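Local atomic coordinates of DnaJ homolog subfamily C member 10 (Mus musculus, PDB entry 3APQ), a protein that acts as an endoplasmic reticulum disulfide reductase in the correct folding of proteins and the degradation of misfolded ones, here represented by its J domain and first thioredoxin domain. Residues S6-S11 with K24-K29; L102-F107 with G155-L160; A133-E138 with E191-F196. One frame throughout, in Å; residues are numbered along the deposited sequence.

Contact 1: S6-S11 with K24-K29; sequences SLLGVS and KKLALK
L8 and L26 meet by one methyl each, CD2 on CD2 at 3.8 Å, with the two side chains crossing at about a right angle. L26 leads: its CA–CB bond points at the 6-11 segment and its CG lies beside the backbone N (chi1 -85°), which sends CD2 out to the last turn of helix 4-8. There the same methyl also reaches the backbone, lying 3.8 Å from L7 O. L26 was modelled in two conformers, and this fit holds for the one described. L8 does not aim directly at its partner; its CG too lies beside the backbone N (chi1 -64°), and CD2, the branch turned off the extended line, makes the touch. In the J domain, helix 4-8 rests in this way against helix 16-30, the first of the two long helices, while helix 41-55 also packs on helix 4-8: L7 touches K47 and I48, and L8 reaches I48 and L55. Just after L8 the chain turns at G9, whose positive phi makes it the C-prime residue of a Schellman motif. That turn brings V10 round to I19 and A22, further back along helix 16-30, with L8 also on I19.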
# COMPACT_ATOMS: atom_id res chain seq x y z
N SER A 6 10.59 18.24 3.44
CA SER A 6 11.40 18.92 2.43
C SER A 6 12.50 18.02 1.90
O SER A 6 12.85 18.11 0.72
CB SER A 6 11.90 20.27 2.96
OG SER A 6 12.77 20.09 4.06
N LEU A 7 12.99 17.07 2.72
CA LEU A 7 13.96 16.10 2.20
C LEU A 7 13.36 15.28 1.06
O LEU A 7 14.02 15.00 0.03
CB LEU A 7 14.47 15.21 3.33
CG LEU A 7 15.72 14.37 3.01
CD1 LEU A 7 17.00 15.21 2.70
CD2 LEU A 7 15.98 13.37 4.19
N LEU A 8 12.11 14.87 1.23
CA LEU A 8 11.44 14.13 0.15
C LEU A 8 10.84 15.03 -0.93
O LEU A 8 10.40 14.51 -1.97
CB LEU A 8 10.33 13.25 0.72
CG LEU A 8 10.84 12.15 1.67
CD1 LEU A 8 9.71 11.28 2.27
CD2 LEU A 8 11.92 11.27 1.02
N GLY A 9 10.77 16.34 -0.67
CA GLY A 9 10.23 17.32 -1.64
C GLY A 9 8.71 17.34 -1.66
O GLY A 9 8.09 17.62 -2.71
N VAL A 10 8.08 17.02 -0.52
CA VAL A 10 6.60 16.96 -0.46
C VAL A 10 6.12 17.89 0.62
O VAL A 10 6.93 18.34 1.49
CB VAL A 10 6.00 15.51 -0.15
CG1 VAL A 10 6.37 14.46 -1.25
CG2 VAL A 10 6.43 14.97 1.24
N SER A 11 4.80 18.18 0.57
CA SER A 11 4.18 18.96 1.59
C SER A 11 3.98 18.28 2.94
O SER A 11 3.80 17.07 2.99
CB SER A 11 2.77 19.32 1.12
OG SER A 11 2.55 20.52 1.67
N LYS A 24 10.08 6.96 -3.97
CA LYS A 24 10.43 6.09 -5.10
C LYS A 24 11.25 6.78 -6.19
O LYS A 24 12.25 6.23 -6.69
CB LYS A 24 9.18 5.47 -5.71
CG LYS A 24 9.52 4.47 -6.83
CD LYS A 24 8.24 3.79 -7.31
CE LYS A 24 7.65 4.41 -8.53
NZ LYS A 24 6.85 3.32 -9.25
N LYS A 25 10.88 7.99 -6.55
CA LYS A 25 11.58 8.72 -7.57
C LYS A 25 13.07 8.96 -7.18
O LYS A 25 14.00 8.85 -8.02
CB LYS A 25 10.80 10.03 -7.79
CG LYS A 25 11.48 11.06 -8.70
CD LYS A 25 10.71 12.39 -8.60
CE LYS A 25 11.65 13.58 -8.51
NZ LYS A 25 12.65 13.48 -7.37
N LEU A 26 13.27 9.29 -5.91
CA LEU A 26 14.57 9.51 -5.33
C LEU A 26 15.35 8.19 -5.41
O LEU A 26 16.49 8.14 -5.88
CB LEU A 26 14.43 10.00 -3.85
CG LEU A 26 14.22 11.49 -3.58
CD1 LEU A 26 13.21 12.04 -4.50
CD2 LEU A 26 13.85 11.88 -2.15
N ALA A 27 14.71 7.11 -4.97
CA ALA A 27 15.34 5.77 -5.04
C ALA A 27 15.73 5.28 -6.45
O ALA A 27 16.83 4.76 -6.65
CB ALA A 27 14.46 4.71 -4.33
N LEU A 28 14.86 5.43 -7.42
CA LEU A 28 15.19 4.95 -8.77
C LEU A 28 16.36 5.71 -9.42
O LEU A 28 17.09 5.14 -10.27
CB LEU A 28 13.92 4.93 -9.64
CG LEU A 28 12.88 3.98 -9.03
CD1 LEU A 28 11.62 3.92 -9.92
CD2 LEU A 28 13.52 2.59 -8.83
N LYS A 29 16.61 6.95 -8.98
CA LYS A 29 17.74 7.71 -9.52
C LYS A 29 18.97 7.49 -8.69
O LYS A 29 20.04 7.29 -9.25
CB LYS A 29 17.44 9.23 -9.65
CG LYS A 29 18.72 10.12 -9.95
CD LYS A 29 18.41 11.42 -10.76
CE LYS A 29 19.71 12.05 -11.35
NZ LYS A 29 20.79 12.38 -10.29

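Contact 2: L102-F107 with G155-L160; sequences LERREF and GDDRML
At the start of two helices of the thioredoxin domain, the N-cap residue D157 faces R104, the first residue of helix 104-113, and L160 supplies the apolar part of the contact. D157 caps its own helix, 158-163: its OD1 accepts from L160 N at 3.0 Å, a fairly straight bond (162°) that approaches from well above the carboxylate plane, 63° out of it. OD2 is turned to the other helix, 3.6 Å from R104 CB, and makes its polar links there through water. One water bridges R104 N, at 2.8 Å, to D157 OD2, and so serves a backbone N-H in the first turn of helix 104-113. A second accepts from R104 NH1 at 2.6 Å, lying in the guanidinium plane at its edge, and donates to D157 OD2 at 2.7 Å. Arginine and aspartate are thus linked without a direct salt bridge; R104 NE pairs instead with D108, one turn on. In the apolar part, L160 CG stands anti to the backbone N (chi1 176°), and the branch ending in CD1 enters between R104 CD, at 3.8 Å, and F107 CD2, at 4.0 Å. It meets the phenyl ring obliquely. F107 and L160 both continue onto V152 of strand 148-153, and the F107 ring also packs edge-to-face with F175. The 102-107 segment also reaches the J domain: E103 forms a salt bridge with R20, and R105 with E58. The C154-C161 disulfide brackets the 155-160 segment. Two helices laid side by side over one face of the central sheet, with a parallel strand beneath them, are an arrangement characteristic of the thioredoxin fold.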
# COMPACT_ATOMS: atom_id res chain seq x y z
N LEU A 102 -5.07 0.87 1.15
CA LEU A 102 -5.62 1.23 2.47
C LEU A 102 -4.57 0.89 3.51
O LEU A 102 -4.06 -0.24 3.53
CB LEU A 102 -6.87 0.39 2.77
CG LEU A 102 -8.04 0.65 1.81
CD1 LEU A 102 -9.01 -0.59 1.84
CD2 LEU A 102 -8.74 1.97 2.26
N GLU A 103 -4.29 1.86 4.37
CA GLU A 103 -3.57 1.59 5.61
C GLU A 103 -4.57 1.30 6.74
O GLU A 103 -5.73 1.45 6.54
CB GLU A 103 -2.63 2.76 5.92
CG GLU A 103 -1.37 2.72 4.94
CD GLU A 103 -1.57 3.58 3.65
OE1 GLU A 103 -2.30 4.59 3.74
OE2 GLU A 103 -0.97 3.31 2.56
N ARG A 104 -4.11 0.92 7.95
CA ARG A 104 -5.05 0.48 9.02
C ARG A 104 -6.26 1.41 9.29
O ARG A 104 -7.41 0.95 9.29
CB ARG A 104 -4.28 0.19 10.31
CG ARG A 104 -5.12 0.02 11.58
CD ARG A 104 -5.92 -1.32 11.63
NE ARG A 104 -6.58 -1.47 12.95
CZ ARG A 104 -6.01 -1.98 14.06
NH1 ARG A 104 -4.76 -2.42 14.05
NH2 ARG A 104 -6.71 -2.04 15.21
N ARG A 105 -6.03 2.72 9.47
CA ARG A 105 -7.17 3.62 9.84
C ARG A 105 -8.23 3.61 8.74
O ARG A 105 -9.44 3.47 8.98
CB ARG A 105 -6.65 5.04 10.05
CG ARG A 105 -7.70 6.05 10.50
CD ARG A 105 -7.01 7.33 11.06
NE ARG A 105 -6.32 7.02 12.33
CZ ARG A 105 -6.92 6.88 13.53
NH1 ARG A 105 -8.24 7.03 13.67
NH2 ARG A 105 -6.19 6.59 14.60
N GLU A 106 -7.75 3.74 7.51
CA GLU A 106 -8.63 3.80 6.36
C GLU A 106 -9.28 2.45 6.10
O GLU A 106 -10.44 2.40 5.72
CB GLU A 106 -7.81 4.30 5.16
CG GLU A 106 -7.49 5.79 5.25
CD GLU A 106 -6.37 6.15 6.23
OE1 GLU A 106 -5.50 5.28 6.54
OE2 GLU A 106 -6.40 7.33 6.70
N PHE A 107 -8.56 1.35 6.35
CA PHE A 107 -9.16 0.02 6.20
C PHE A 107 -10.34 -0.15 7.18
O PHE A 107 -11.42 -0.55 6.78
CB PHE A 107 -8.17 -1.11 6.45
CG PHE A 107 -8.80 -2.48 6.33
CD1 PHE A 107 -8.82 -3.13 5.10
CD2 PHE A 107 -9.41 -3.08 7.42
CE1 PHE A 107 -9.47 -4.38 4.98
CE2 PHE A 107 -10.04 -4.31 7.31
CZ PHE A 107 -10.06 -4.95 6.10
N GLY A 155 3.10 -6.24 3.86
CA GLY A 155 4.49 -5.94 4.26
C GLY A 155 4.59 -4.77 5.19
O GLY A 155 5.42 -4.74 6.12
N ASP A 156 3.73 -3.79 4.98
CA ASP A 156 3.70 -2.61 5.84
C ASP A 156 2.88 -2.74 7.13
O ASP A 156 3.06 -1.93 8.04
CB ASP A 156 3.25 -1.40 5.04
CG ASP A 156 4.39 -0.78 4.20
OD1 ASP A 156 5.57 -1.22 4.29
OD2 ASP A 156 4.09 0.14 3.44
N ASP A 157 1.96 -3.72 7.23
CA ASP A 157 1.22 -3.96 8.48
C ASP A 157 0.83 -5.42 8.66
O ASP A 157 -0.29 -5.83 8.33
CB ASP A 157 -0.02 -3.10 8.50
CG ASP A 157 -0.65 -2.99 9.91
OD1 ASP A 157 -0.41 -3.86 10.77
OD2 ASP A 157 -1.42 -2.06 10.11
N ARG A 158 1.74 -6.20 9.23
CA ARG A 158 1.56 -7.64 9.30
C ARG A 158 0.42 -7.98 10.21
O ARG A 158 -0.32 -8.93 9.96
CB ARG A 158 2.83 -8.32 9.81
CG ARG A 158 3.98 -8.15 8.83
CD ARG A 158 3.83 -9.02 7.62
NE ARG A 158 4.93 -8.82 6.67
CZ ARG A 158 4.95 -9.33 5.44
NH1 ARG A 158 3.94 -10.06 5.00
NH2 ARG A 158 5.99 -9.09 4.64
N MET A 159 0.28 -7.18 11.26
CA MET A 159 -0.71 -7.50 12.26
C MET A 159 -2.13 -7.26 11.74
O MET A 159 -3.03 -8.09 12.01
CB MET A 159 -0.32 -6.87 13.59
CG MET A 159 1.00 -7.49 14.12
SD MET A 159 0.84 -9.21 14.71
CE MET A 159 1.48 -10.17 13.33
N LEU A 160 -2.31 -6.22 10.92
CA LEU A 160 -3.58 -5.99 10.25
C LEU A 160 -3.95 -7.25 9.46
O LEU A 160 -5.02 -7.82 9.66
CB LEU A 160 -3.50 -4.75 9.33
CG LEU A 160 -4.75 -4.45 8.47
CD1 LEU A 160 -6.06 -4.33 9.31
CD2 LEU A 160 -4.48 -3.20 7.64
O HOH W 1 -1.46 0.17 8.32
O HOH W 2 -2.69 -2.06 12.49

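Contact 3: A133-E138 with E191-F196; sequences APTWRE and ESLVAF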
# COMPACT_ATOMS: atom_id res chain seq x y z
N ALA A 133 -1.54 -8.78 -10.14
CA ALA A 133 -1.57 -7.31 -10.29
C ALA A 133 -2.18 -6.74 -11.58
O ALA A 133 -3.06 -5.90 -11.51
CB ALA A 133 -0.22 -6.70 -9.99
N PRO A 134 -1.73 -7.18 -12.78
CA PRO A 134 -2.32 -6.55 -13.95
C PRO A 134 -3.81 -6.82 -14.07
O PRO A 134 -4.53 -5.95 -14.53
CB PRO A 134 -1.56 -7.20 -15.13
CG PRO A 134 -0.23 -7.47 -14.54
CD PRO A 134 -0.56 -8.01 -13.16
N THR A 135 -4.25 -8.02 -13.70
CA THR A 135 -5.68 -8.37 -13.73
C THR A 135 -6.47 -7.60 -12.69
O THR A 135 -7.55 -7.13 -13.01
CB THR A 135 -5.87 -9.85 -13.45
OG1 THR A 135 -5.10 -10.60 -14.38
CG2 THR A 135 -7.36 -10.30 -13.55
N TRP A 136 -5.92 -7.44 -11.47
CA TRP A 136 -6.61 -6.65 -10.47
C TRP A 136 -6.83 -5.22 -11.03
O TRP A 136 -7.88 -4.63 -10.82
CB TRP A 136 -5.76 -6.62 -9.19
CG TRP A 136 -6.47 -6.08 -7.98
CD1 TRP A 136 -6.20 -4.91 -7.32
CD2 TRP A 136 -7.63 -6.65 -7.34
NE1 TRP A 136 -7.08 -4.76 -6.25
CE2 TRP A 136 -7.97 -5.81 -6.26
CE3 TRP A 136 -8.37 -7.82 -7.56
CZ2 TRP A 136 -9.05 -6.08 -5.39
CZ3 TRP A 136 -9.47 -8.10 -6.71
CH2 TRP A 136 -9.78 -7.24 -5.64
N ARG A 137 -5.83 -4.65 -11.69
CA ARG A 137 -5.95 -3.31 -12.28
C ARG A 137 -7.03 -3.27 -13.38
O ARG A 137 -7.82 -2.33 -13.43
CB ARG A 137 -4.64 -2.88 -12.93
CG ARG A 137 -3.49 -2.66 -11.94
CD ARG A 137 -2.21 -2.38 -12.73
NE ARG A 137 -1.15 -2.18 -11.75
CZ ARG A 137 -0.08 -2.95 -11.63
NH1 ARG A 137 0.16 -3.91 -12.55
NH2 ARG A 137 0.78 -2.72 -10.63
N GLU A 138 -7.05 -4.29 -14.26
CA GLU A 138 -8.02 -4.34 -15.36
C GLU A 138 -9.44 -4.51 -14.80
O GLU A 138 -10.41 -3.86 -15.25
CB GLU A 138 -7.68 -5.48 -16.36
CG GLU A 138 -8.73 -5.61 -17.50
CD GLU A 138 -8.49 -6.82 -18.46
OE1 GLU A 138 -7.98 -7.88 -18.00
OE2 GLU A 138 -8.87 -6.69 -19.65
N GLU A 191 -12.68 -12.08 -15.74
CA GLU A 191 -14.13 -12.36 -15.81
C GLU A 191 -14.64 -13.00 -14.51
O GLU A 191 -15.74 -12.66 -14.02
CB GLU A 191 -14.51 -13.10 -17.10
CG GLU A 191 -13.88 -12.45 -18.36
CD GLU A 191 -12.45 -13.02 -18.77
OE1 GLU A 191 -11.43 -13.16 -17.97
OE2 GLU A 191 -12.38 -13.33 -19.99
N SER A 192 -13.83 -13.87 -13.90
CA SER A 192 -14.18 -14.46 -12.60
C SER A 192 -14.30 -13.42 -11.48
O SER A 192 -15.21 -13.49 -10.66
CB SER A 192 -13.15 -15.52 -12.19
OG SER A 192 -13.32 -15.92 -10.83
N LEU A 193 -13.36 -12.47 -11.44
CA LEU A 193 -13.39 -11.38 -10.44
C LEU A 193 -14.64 -10.53 -10.63
O LEU A 193 -15.37 -10.26 -9.66
CB LEU A 193 -12.12 -10.53 -10.54
CG LEU A 193 -10.85 -11.28 -10.08
CD1 LEU A 193 -9.55 -10.51 -10.52
CD2 LEU A 193 -10.78 -11.42 -8.54
N VAL A 194 -14.92 -10.19 -11.88
CA VAL A 194 -16.12 -9.38 -12.22
C VAL A 194 -17.41 -10.09 -11.80
O VAL A 194 -18.22 -9.50 -11.10
CB VAL A 194 -16.19 -9.03 -13.68
CG1 VAL A 194 -17.54 -8.38 -14.01
CG2 VAL A 194 -15.02 -8.05 -14.07
N ALA A 195 -17.53 -11.39 -12.14
CA ALA A 195 -18.73 -12.20 -11.82
C ALA A 195 -18.90 -12.35 -10.31
O ALA A 195 -20.01 -12.32 -9.78
CB ALA A 195 -18.63 -13.56 -12.46
N PHE A 196 -17.79 -12.46 -9.62
CA PHE A 196 -17.85 -12.53 -8.16
C PHE A 196 -18.26 -11.19 -7.55
O PHE A 196 -19.11 -11.17 -6.67
CB PHE A 196 -16.52 -13.00 -7.59
CG PHE A 196 -16.44 -12.98 -6.09
CD1 PHE A 196 -16.90 -14.05 -5.33
CD2 PHE A 196 -15.80 -11.93 -5.45
CE1 PHE A 196 -16.78 -14.04 -3.92
CE2 PHE A 196 -15.66 -11.90 -4.04
CZ PHE A 196 -16.13 -12.95 -3.27
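T135 and W136 of helix 127-142 both touch L193 of helix 190-202, which fits against the two of them. Along 191-196, E191 opens the segment without touching the other one. S192 hangs off the side, its OG bonded to Y184 OH. L193 then points straight across. Its CD1 lies 3.7 Å from T135 CG2, the methyl that stands anti to the threonine's backbone N, and more distantly by W136 CE3. Its CD2 takes the rim of the indole, 4.0 Å from W136 CZ3 and near the ring plane; the two side chains cross at about a right angle. W136 leaves its helix pointing away from L193, but with CG anti to the backbone N (chi1 -168°) the six-membered ring of the indole reaches the leucine. This is the sheet face of the thioredoxin fold covered by these two helices: W136 and L193 both rest on L172 of strand 171-175. Helix 127-142, kinked around P134 and T135, starts just after C126 of the redox-active C126-C129 disulfide. Next in line, V194 packs on F139 and E142 of the same helix, and F196 turns inward to I174 and the ring of F118.

How the contacts relate
From the N terminus, contact 1 closes the shortest loop, joining residues 6-11 to 24-29 within the J domain, and it is complete before either of the other contacts opens. Contacts 2 and 3 come later, and both belong to the thioredoxin domain. Their segments alternate along the chain: 102-107, 133-138, 155-160, 191-196, so the loop closed by contact 2 crosses the one closed by contact 3. Each pairs two helices, 104-113 with 158-163 and 127-142 with 190-202, on opposite faces of the sheet. The centre of contact 1 lies about 23 Å from that of contact 2, which salt bridges tie to the J domain, and about 32 Å from that of contact 3.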